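Local coordinates for phosphate ABC transporter, phosphate-binding protein (Clostridium perfringens, PDB 4Q8R), which probably captures phosphate outside the membrane with high affinity and hands it to an ABC-type transporter for uptake into the cell, at residues A[108-113]-A[118-123]; A[22-27]-A[225-230]. All blocks are in the same frame, centred on the assembly; numbering follows the deposited sequence.

Contact 1 of 2, residues A[108-113]-A[118-123]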
ATOM      1  N   THR A 108      -3.216 -17.680 -17.652  1.00 23.19           N
ATOM      2  CA  THR A 108      -2.868 -16.609 -18.533  1.00 20.75           C
ATOM      3  C   THR A 108      -4.024 -15.968 -19.322  1.00 21.55           C
ATOM      4  O   THR A 108      -3.797 -15.021 -20.054  1.00 22.47           O
ATOM      5  CB  THR A 108      -1.820 -17.126 -19.570  1.00 22.55           C
ATOM      6  OG1 THR A 108      -2.373 -18.220 -20.278  1.00 25.33           O
ATOM      7  CG2 THR A 108      -0.549 -17.571 -18.861  1.00 27.06           C
ATOM      8  N   ASN A 109      -5.228 -16.558 -19.227  1.00 21.92           N
ATOM      9  CA  ASN A 109      -6.386 -16.089 -19.989  1.00 22.64           C
ATOM     10  C   ASN A 109      -7.547 -15.986 -18.998  1.00 20.67           C
ATOM     11  O   ASN A 109      -7.686 -16.891 -18.162  1.00 21.94           O
ATOM     12  CB  ASN A 109      -6.724 -17.089 -21.117  1.00 25.77           C
ATOM     13  CG  ASN A 109      -7.823 -16.591 -22.045  1.00 26.60           C
ATOM     14  OD1 ASN A 109      -8.988 -16.445 -21.655  1.00 26.86           O
ATOM     15  ND2 ASN A 109      -7.459 -16.287 -23.248  1.00 30.83           N
ATOM     16  N   TRP A 110      -8.348 -14.913 -19.078  1.00 21.74           N
ATOM     17  CA  TRP A 110      -9.416 -14.741 -18.138  1.00 23.47           C
ATOM     18  C   TRP A 110     -10.449 -15.846 -18.171  1.00 21.75           C
ATOM     19  O   TRP A 110     -11.137 -16.089 -17.166  1.00 23.30           O
ATOM     20  CB  TRP A 110     -10.093 -13.383 -18.352  1.00 21.94           C
ATOM     21  CG  TRP A 110      -9.272 -12.197 -17.929  1.00 22.95           C
ATOM     22  CD1 TRP A 110      -8.524 -11.377 -18.700  1.00 23.95           C
ATOM     23  CD2 TRP A 110      -9.160 -11.711 -16.565  1.00 23.52           C
ATOM     24  NE1 TRP A 110      -7.942 -10.408 -17.909  1.00 23.14           N
ATOM     25  CE2 TRP A 110      -8.300 -10.622 -16.588  1.00 21.66           C
ATOM     26  CE3 TRP A 110      -9.699 -12.134 -15.346  1.00 22.05           C
ATOM     27  CZ2 TRP A 110      -7.992  -9.890 -15.425  1.00 23.33           C
ATOM     28  CZ3 TRP A 110      -9.416 -11.433 -14.227  1.00 22.80           C
ATOM     29  CH2 TRP A 110      -8.521 -10.361 -14.248  1.00 22.70           C
ATOM     30  N   LYS A 111     -10.536 -16.580 -19.271  1.00 22.60           N
ATOM     31  CA  LYS A 111     -11.427 -17.685 -19.334  1.00 22.63           C
ATOM     32  C   LYS A 111     -11.111 -18.848 -18.394  1.00 26.10           C
ATOM     33  O   LYS A 111     -11.972 -19.614 -18.001  1.00 25.39           O
ATOM     34  CB  LYS A 111     -11.330 -18.268 -20.697  1.00 33.54           C
ATOM     35  CG  LYS A 111     -12.329 -17.812 -21.523  1.00 36.52           C
ATOM     36  CD  LYS A 111     -13.425 -18.760 -21.403  1.00 38.45           C
ATOM     37  CE  LYS A 111     -14.185 -18.567 -22.652  1.00 50.20           C
ATOM     38  NZ  LYS A 111     -15.357 -19.454 -22.680  1.00 50.38           N
ATOM     39  N   GLU A 112      -9.835 -18.931 -18.015  1.00 22.46           N
ATOM     40  CA  GLU A 112      -9.390 -19.894 -17.083  1.00 22.60           C
ATOM     41  C   GLU A 112      -9.866 -19.577 -15.671  1.00 23.42           C
ATOM     42  O   GLU A 112      -9.649 -20.376 -14.773  1.00 24.37           O
ATOM     43  CB  GLU A 112      -7.862 -19.995 -17.088  1.00 22.66           C
ATOM     44  CG  GLU A 112      -7.248 -20.549 -18.354  1.00 23.84           C
ATOM     45  CD  GLU A 112      -5.705 -20.465 -18.359  1.00 25.45           C
ATOM     46  OE1 GLU A 112      -5.051 -21.512 -18.042  1.00 30.21           O
ATOM     47  OE2 GLU A 112      -5.180 -19.391 -18.650  1.00 25.46           O
ATOM     48  N   LEU A 113     -10.536 -18.429 -15.510  1.00 23.50           N
ATOM     49  CA  LEU A 113     -11.120 -18.016 -14.268  1.00 22.15           C
ATOM     50  C   LEU A 113     -12.617 -17.820 -14.420  1.00 25.54           C
ATOM     51  O   LEU A 113     -13.267 -17.316 -13.531  1.00 28.69           O
ATOM     52  CB  LEU A 113     -10.498 -16.680 -13.818  1.00 23.77           C
ATOM     53  CG  LEU A 113      -8.992 -16.676 -13.610  1.00 23.27           C
ATOM     54  CD1 LEU A 113      -8.464 -15.297 -13.605  1.00 26.04           C
ATOM     55  CD2 LEU A 113      -8.624 -17.402 -12.344  1.00 26.24           C
ATOM     56  N   ALA A 118      -9.705 -13.741 -23.152  1.00 24.08           N
ATOM     57  CA  ALA A 118      -8.780 -12.643 -23.345  1.00 26.17           C
ATOM     58  C   ALA A 118      -7.540 -12.887 -22.508  1.00 25.94           C
ATOM     59  O   ALA A 118      -7.642 -13.395 -21.399  1.00 25.78           O
ATOM     60  CB  ALA A 118      -9.387 -11.347 -22.948  1.00 30.95           C
ATOM     61  N   PRO A 119      -6.382 -12.522 -23.034  1.00 24.94           N
ATOM     62  CA  PRO A 119      -5.140 -12.644 -22.192  1.00 27.04           C
ATOM     63  C   PRO A 119      -5.228 -11.754 -20.949  1.00 22.23           C
ATOM     64  O   PRO A 119      -5.720 -10.636 -21.014  1.00 25.62           O
ATOM     65  CB  PRO A 119      -4.028 -12.158 -23.120  1.00 34.66           C
ATOM     66  CG  PRO A 119      -4.689 -11.396 -24.192  1.00 40.89           C
ATOM     67  CD  PRO A 119      -6.111 -11.867 -24.330  1.00 32.72           C
ATOM     68  N   ILE A 120      -4.669 -12.204 -19.857  1.00 22.64           N
ATOM     69  CA  ILE A 120      -4.569 -11.417 -18.664  1.00 22.51           C
ATOM     70  C   ILE A 120      -3.335 -10.530 -18.763  1.00 22.01           C
ATOM     71  O   ILE A 120      -2.252 -11.028 -19.123  1.00 24.40           O
ATOM     72  CB  ILE A 120      -4.473 -12.301 -17.395  1.00 22.49           C
ATOM     73  CG1 ILE A 120      -5.651 -13.258 -17.268  1.00 20.75           C
ATOM     74  CG2 ILE A 120      -4.282 -11.446 -16.117  1.00 23.37           C
ATOM     75  CD1 ILE A 120      -5.544 -14.271 -16.192  1.00 25.04           C
ATOM     76  N   VAL A 121      -3.485  -9.234 -18.497  1.00 20.97           N
ATOM     77  CA  VAL A 121      -2.367  -8.319 -18.466  1.00 22.63           C
ATOM     78  C   VAL A 121      -2.053  -8.193 -16.974  1.00 23.82           C
ATOM     79  O   VAL A 121      -2.741  -7.467 -16.218  1.00 23.15           O
ATOM     80  CB  VAL A 121      -2.676  -6.980 -19.158  1.00 25.29           C
ATOM     81  CG1 VAL A 121      -1.539  -5.952 -18.973  1.00 26.29           C
ATOM     82  CG2 VAL A 121      -2.989  -7.212 -20.649  1.00 26.74           C
ATOM     83  N   VAL A 122      -1.024  -8.871 -16.549  1.00 20.54           N
ATOM     84  CA  VAL A 122      -0.594  -8.901 -15.139  1.00 20.66           C
ATOM     85  C   VAL A 122       0.229  -7.663 -14.846  1.00 20.90           C
ATOM     86  O   VAL A 122       1.217  -7.378 -15.541  1.00 23.63           O
ATOM     87  CB  VAL A 122       0.217 -10.193 -14.805  1.00 18.64           C
ATOM     88  CG1 VAL A 122       0.672 -10.186 -13.385  1.00 21.32           C
ATOM     89  CG2 VAL A 122      -0.569 -11.434 -15.087  1.00 21.00           C
ATOM     90  N   VAL A 123      -0.152  -6.923 -13.804  1.00 19.80           N
ATOM     91  CA  VAL A 123       0.549  -5.734 -13.404  1.00 18.54           C
ATOM     92  C   VAL A 123       1.077  -5.882 -11.985  1.00 19.15           C
ATOM     93  O   VAL A 123       0.335  -6.194 -11.058  1.00 21.50           O
ATOM     94  CB  VAL A 123      -0.281  -4.406 -13.561  1.00 21.04           C
ATOM     95  CG1 VAL A 123       0.597  -3.190 -13.431  1.00 22.15           C
ATOM     96  CG2 VAL A 123      -1.038  -4.386 -14.880  1.00 24.06           C
TER
HETATM   97  O   HOH W   1      -1.466 -13.416 -20.002  1.00 33.21           O
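A tight loop ahead of strand 121-125, built around an Asx turn at Asn109 and a single antiparallel bridge between Asn109 and Pro119, brings 108-113 back against 118-123. Two backbone bonds flank that bridge: Trp110 N gives to Ala118 O at 2.9 Å, and Ile120 N gives to Thr108 O at 3.0 Å. With CG anti to the backbone N (chi1 -174°), the Asn109 amide lies beside its own carbonyl, where OD1 takes two N-H groups. Lys111 N arrives in the amide plane on a lone pair at 2.8 Å, closing the Asx turn, whereas Ala118 N reaches OD1 from above that plane at 3.2 Å. Asp117 holds the ND2 end, which fixes the flip of the amide. Glu112 curls back so that OE2 receives the N-H groups of both Thr108 and Asn109. Next to the bridge, the buried Trp110 indole, its NE1 bonded to Asn168 O, lies crosswise to Ile120, which puts CG1 over the five-membered ring in a CH-pi contact, 3.6 Å from the centroid and 5° off the normal. Ile120 CD1 extends on to Leu113 CD1. One water donates to both Thr108 O, at 2.8 Å, and Ile120 O, at 2.7 Å.

Contact 2 of 2, residues A[22-27]-A[225-230]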
ATOM      1  N   ALA A  22      -1.067  15.984   7.218  1.00 29.33           N
ATOM      2  CA  ALA A  22      -0.288  17.184   7.232  1.00 28.31           C
ATOM      3  C   ALA A  22      -1.167  18.400   7.136  1.00 30.55           C
ATOM      4  O   ALA A  22      -0.920  19.409   7.800  1.00 32.47           O
ATOM      5  CB  ALA A  22       0.796  17.151   6.098  1.00 28.43           C
ATOM      6  N   GLU A  23      -2.188  18.363   6.312  1.00 30.40           N
ATOM      7  CA  GLU A  23      -2.960  19.584   6.127  1.00 31.11           C
ATOM      8  C   GLU A  23      -3.732  19.859   7.395  1.00 31.60           C
ATOM      9  O   GLU A  23      -3.945  21.027   7.779  1.00 34.53           O
ATOM     10  CB  GLU A  23      -3.907  19.484   4.928  1.00 35.60           C
ATOM     11  CG  GLU A  23      -3.206  19.334   3.559  1.00 37.64           C
ATOM     12  CD  GLU A  23      -1.967  20.235   3.306  1.00 39.35           C
ATOM     13  OE1 GLU A  23      -0.980  19.865   2.569  1.00 43.88           O
ATOM     14  OE2 GLU A  23      -1.939  21.337   3.804  1.00 39.40           O
ATOM     15  N   ALA A  24      -4.201  18.815   8.037  1.00 32.51           N
ATOM     16  CA  ALA A  24      -4.999  19.019   9.267  1.00 35.83           C
ATOM     17  C   ALA A  24      -4.077  19.515  10.392  1.00 38.03           C
ATOM     18  O   ALA A  24      -4.466  20.376  11.201  1.00 39.75           O
ATOM     19  CB  ALA A  24      -5.735  17.773   9.654  1.00 34.38           C
ATOM     20  N   PHE A  25      -2.885  18.932  10.488  1.00 35.63           N
ATOM     21  CA  PHE A  25      -1.902  19.340  11.464  1.00 34.33           C
ATOM     22  C   PHE A  25      -1.479  20.814  11.318  1.00 34.50           C
ATOM     23  O   PHE A  25      -1.121  21.480  12.361  1.00 37.16           O
ATOM     24  CB  PHE A  25      -0.679  18.412  11.331  1.00 34.37           C
ATOM     25  CG  PHE A  25       0.367  18.613  12.377  1.00 35.41           C
ATOM     26  CD1 PHE A  25       0.101  18.309  13.729  1.00 38.05           C
ATOM     27  CD2 PHE A  25       1.657  19.039  12.016  1.00 35.68           C
ATOM     28  CE1 PHE A  25       1.103  18.468  14.699  1.00 39.72           C
ATOM     29  CE2 PHE A  25       2.654  19.186  12.970  1.00 39.92           C
ATOM     30  CZ  PHE A  25       2.382  18.899  14.312  1.00 42.04           C
ATOM     31  N   LYS A  26      -1.522  21.346  10.089  1.00 35.49           N
ATOM     32  CA  LYS A  26      -1.162  22.734   9.818  1.00 34.57           C
ATOM     33  C   LYS A  26      -2.056  23.666  10.617  1.00 36.99           C
ATOM     34  O   LYS A  26      -1.619  24.754  11.020  1.00 41.26           O
ATOM     35  CB  LYS A  26      -1.234  23.080   8.317  1.00 38.31           C
ATOM     36  CG  LYS A  26      -0.577  24.395   7.942  1.00 38.07           C
ATOM     37  CD  LYS A  26       0.943  24.361   8.063  1.00 39.50           C
ATOM     38  CE  LYS A  26       1.593  25.673   7.685  1.00 39.88           C
ATOM     39  NZ  LYS A  26       3.094  25.583   7.751  1.00 40.51           N
ATOM     40  N   THR A  27      -3.284  23.268  10.854  1.00 42.97           N
ATOM     41  CA  THR A  27      -4.151  24.101  11.655  1.00 49.60           C
ATOM     42  C   THR A  27      -3.798  24.047  13.171  1.00 44.67           C
ATOM     43  O   THR A  27      -4.071  25.020  13.904  1.00 50.99           O
ATOM     44  CB  THR A  27      -5.651  23.804  11.442  1.00 63.05           C
ATOM     45  OG1 THR A  27      -5.949  22.485  11.906  1.00 63.97           O
ATOM     46  CG2 THR A  27      -6.018  23.953   9.963  1.00 46.52           C
ATOM     47  N   ILE A 225       3.592  12.867  14.675  1.00 31.65           N
ATOM     48  CA  ILE A 225       3.231  11.470  14.837  0.99 32.73           C
ATOM     49  C   ILE A 225       2.132  11.358  15.922  1.00 34.40           C
ATOM     50  O   ILE A 225       1.190  10.578  15.803  1.00 36.06           O
ATOM     51  CB  ILE A 225       4.443  10.681  15.246  0.99 34.51           C
ATOM     52  CG1 ILE A 225       5.422  10.601  14.035  0.99 32.47           C
ATOM     53  CG2 ILE A 225       4.040   9.308  15.734  0.99 35.98           C
ATOM     54  CD1 ILE A 225       6.734   9.914  14.327  0.99 40.92           C
ATOM     55  N   ASP A 226       2.283  12.101  17.017  1.00 35.20           N
ATOM     56  CA  ASP A 226       1.272  12.093  18.089  1.00 38.05           C
ATOM     57  C   ASP A 226      -0.074  12.573  17.547  1.00 37.47           C
ATOM     58  O   ASP A 226      -1.138  12.052  17.931  1.00 39.13           O
ATOM     59  CB  ASP A 226       1.764  12.923  19.294  1.00 42.47           C
ATOM     60  CG  ASP A 226       2.867  12.196  20.120  1.00 53.56           C
ATOM     61  OD1 ASP A 226       3.069  10.955  19.995  1.00 53.44           O
ATOM     62  OD2 ASP A 226       3.559  12.899  20.892  1.00 57.09           O
ATOM     63  N   PHE A 227      -0.045  13.546  16.635  1.00 37.87           N
ATOM     64  CA  PHE A 227      -1.294  14.005  16.040  1.00 38.39           C
ATOM     65  C   PHE A 227      -1.949  12.910  15.203  1.00 33.13           C
ATOM     66  O   PHE A 227      -3.135  12.725  15.220  1.00 35.52           O
ATOM     67  CB  PHE A 227      -1.069  15.196  15.170  1.00 36.49           C
ATOM     68  CG  PHE A 227      -2.275  15.589  14.411  1.00 34.56           C
ATOM     69  CD1 PHE A 227      -3.294  16.283  15.046  1.00 39.59           C
ATOM     70  CD2 PHE A 227      -2.432  15.244  13.060  1.00 38.30           C
ATOM     71  CE1 PHE A 227      -4.419  16.664  14.334  1.00 39.07           C
ATOM     72  CE2 PHE A 227      -3.565  15.603  12.356  1.00 34.79           C
ATOM     73  CZ  PHE A 227      -4.564  16.314  12.983  1.00 35.72           C
ATOM     74  N   ILE A 228      -1.145  12.196  14.424  1.00 33.44           N
ATOM     75  CA  ILE A 228      -1.682  11.106  13.588  1.00 31.16           C
ATOM     76  C   ILE A 228      -2.334  10.022  14.446  1.00 32.26           C
ATOM     77  O   ILE A 228      -3.353   9.420  14.075  1.00 35.72           O
ATOM     78  CB  ILE A 228      -0.585  10.491  12.703  1.00 27.31           C
ATOM     79  CG1 ILE A 228      -0.075  11.500  11.700  1.00 28.77           C
ATOM     80  CG2 ILE A 228      -1.112   9.218  11.993  1.00 31.29           C
ATOM     81  CD1 ILE A 228       1.186  10.962  10.967  1.00 28.82           C
ATOM     82  N   LEU A 229      -1.783   9.811  15.642  1.00 34.78           N
ATOM     83  CA  LEU A 229      -2.288   8.792  16.550  1.00 33.33           C
ATOM     84  C   LEU A 229      -3.464   9.252  17.402  1.00 37.67           C
ATOM     85  O   LEU A 229      -4.110   8.427  18.088  1.00 41.31           O
ATOM     86  CB  LEU A 229      -1.226   8.266  17.480  1.00 40.26           C
ATOM     87  CG  LEU A 229      -0.058   7.554  16.805  1.00 38.44           C
ATOM     88  CD1 LEU A 229       1.021   7.253  17.814  1.00 46.09           C
ATOM     89  CD2 LEU A 229      -0.556   6.297  16.091  1.00 39.62           C
ATOM     90  N   SER A 230      -3.714  10.559  17.364  1.00 41.00           N
ATOM     91  CA  SER A 230      -4.802  11.172  18.105  1.00 41.80           C
ATOM     92  C   SER A 230      -6.136  10.790  17.526  1.00 39.45           C
ATOM     93  O   SER A 230      -6.235  10.153  16.409  1.00 45.99           O
ATOM     94  CB  SER A 230      -4.646  12.695  18.144  1.00 44.84           C
ATOM     95  OG  SER A 230      -4.994  13.336  16.924  1.00 43.75           O
TER
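Phe227 meets Phe25 and Ala24 where helix 219-229 passes helix 15-28, and it makes all the contacts of 225-230 within 4.5 Å of 22-27. Just ahead of the segment, the Phe224 ring also meets that of Phe25; Ile225 then turns from the other helix and packs on Val74 of strand 71-86. Phe227 itself points at helix 15-28: with CG anti to the backbone N (chi1 173°), the ring is carried across to the backbone between Ala24 and Phe25. One face lies against Phe25 CB, 4.0 Å from Phe227 CD2, while the far end, CZ, comes to 3.8 Å from Ala24 CB. Going the other way, Phe25 slides past and sets CD1 3.6 Å from Phe227 CB; the two rings sit obliquely, planes at 49° and centroids 5.6 Å apart. This is purely apolar packing between two helices distant in sequence but neighbours in one lobe of the periplasmic binding protein fold. Next comes Ile228, which leans on Met18 and Glu21 of helix 15-28. At Ser230 the helix gives way to helix 231-239: OG donates to Phe227 O at 2.6 Å and, as N-cap, accepts from Gly233 N.

How the contacts relate
The contacts lie on opposite sides of the chain's centre, their own centres about 43 Å apart, and share no secondary-structure element. Contact 1 is local, its segments separated by four residues, and partly open to solvent; contact 2 is buried and joins segments separated by 197 residues, so that contact 1 falls inside the long loop it closes. Their chemistry follows their places. Contact 1 has a single bridge in place of a paired ladder and is held by backbone and side-chain hydrogen bonds with a bridging water, backed by an indole with an isoleucine over its face. Contact 2 joins helices whose backbones are already bonded internally, and the meeting is left to two phenylalanines and an alanine methyl.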